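Local structure of citrate synthase (6ABX) at residues 184-187 with 188-192. The protein probably catalyses the condensation of oxaloacetate with acetyl-CoA and water to citrate and CoA, feeding the tricarboxylic acid cycle. Numbering follows the deposited sequence.
Sequences STMA and CLVVA
Thr-185 and Leu-189, one turn apart on helix 183-192, run side by side in the same direction, and their methyls CG2 and CD1 meet at 4.1 Å. CG2 of Thr-185 stands anti to the backbone N, which sets the methyl alongside Leu-189 CD1 and OG1 beside that N, where it hydrogen-bonds Asn-182. On the next i to i+4 pair the side chains cross instead: Met-186 leaves the helix with CG anti to its N (chi1 178°), and a bend at chi2 (62°) brings CE to 3.9 Å from CG2 of Val-190. CG2 of Val-190 also lies 3.3 Å from Met-186 O, the oxygen that accepts its backbone N-H. The i to i+4 bonds that define the alpha helix, here Val-190 N to Met-186 O at 2.9 Å and Leu-189 N to Thr-185 O at 3.0 Å, bring side chains four apart onto one face. Cys-188 places SG 3.4 Å from O of Ser-184, whose own hydroxyl is engaged by oxaloacetate-binding Asn-182, His-214 and Trp-336; with bound citrate about 5 Å from its side chain, Ser-184 is probably a second-shell residue helping to position Asn-182. Cys-188 and Leu-189 pack on helix 324-343, Val-191 on helix 198-209 and Met-186 on strand 11-15, while Ala-187 packs on Val-190 of the second subunit and Val-190 on Ala-187 of that subunit, a reciprocal pairing at the dimer interface.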
# COMPACT_ATOMS: atom_id res chain seq x y z
N SER A 184 -6.16 4.50 5.50
CA SER A 184 -5.65 3.14 5.34
C SER A 184 -6.63 2.26 4.56
O SER A 184 -6.18 1.48 3.70
CB SER A 184 -5.23 2.50 6.65
OG SER A 184 -6.33 2.35 7.57
N THR A 185 -7.93 2.36 4.85
CA THR A 185 -8.91 1.61 4.07
C THR A 185 -8.85 2.07 2.60
O THR A 185 -8.89 1.19 1.72
CB THR A 185 -10.30 1.77 4.68
OG1 THR A 185 -10.22 1.28 6.03
CG2 THR A 185 -11.37 1.07 3.88
N MET A 186 -8.67 3.36 2.36
CA MET A 186 -8.54 3.85 0.99
C MET A 186 -7.30 3.22 0.31
O MET A 186 -7.33 2.83 -0.85
CB MET A 186 -8.51 5.37 0.93
CG MET A 186 -8.34 5.97 -0.46
SD MET A 186 -9.72 5.50 -1.48
CE MET A 186 -9.38 6.52 -2.92
N ALA A 187 -6.17 3.12 1.00
CA ALA A 187 -4.96 2.52 0.40
C ALA A 187 -5.24 1.09 -0.02
O ALA A 187 -4.87 0.67 -1.11
CB ALA A 187 -3.81 2.59 1.38
N CYS A 188 -5.95 0.35 0.84
CA CYS A 188 -6.28 -1.04 0.58
C CYS A 188 -7.11 -1.09 -0.70
O CYS A 188 -6.92 -2.00 -1.49
CB CYS A 188 -7.08 -1.69 1.68
SG CYS A 188 -6.14 -1.89 3.22
N LEU A 189 -8.08 -0.17 -0.81
CA LEU A 189 -9.04 -0.19 -1.92
C LEU A 189 -8.36 0.22 -3.23
O LEU A 189 -8.66 -0.38 -4.24
CB LEU A 189 -10.23 0.71 -1.62
CG LEU A 189 -11.22 0.17 -0.61
CD1 LEU A 189 -12.15 1.28 -0.14
CD2 LEU A 189 -12.05 -0.94 -1.24
N VAL A 190 -7.43 1.19 -3.19
CA VAL A 190 -6.73 1.57 -4.43
C VAL A 190 -6.00 0.35 -4.98
O VAL A 190 -6.10 0.03 -6.17
CB VAL A 190 -5.78 2.74 -4.23
CG1 VAL A 190 -4.98 3.00 -5.48
CG2 VAL A 190 -6.58 3.99 -3.87
N VAL A 191 -5.29 -0.35 -4.10
CA VAL A 191 -4.54 -1.56 -4.52
C VAL A 191 -5.51 -2.62 -5.04
O VAL A 191 -5.27 -3.25 -6.07
CB VAL A 191 -3.69 -2.07 -3.36
CG1 VAL A 191 -3.11 -3.44 -3.60
CG2 VAL A 191 -2.58 -1.08 -3.04
N ALA A 192 -6.61 -2.87 -4.31
CA ALA A 192 -7.54 -3.95 -4.71
C ALA A 192 -8.17 -3.66 -6.07
O ALA A 192 -8.50 -4.58 -6.81
CB ALA A 192 -8.65 -4.05 -3.70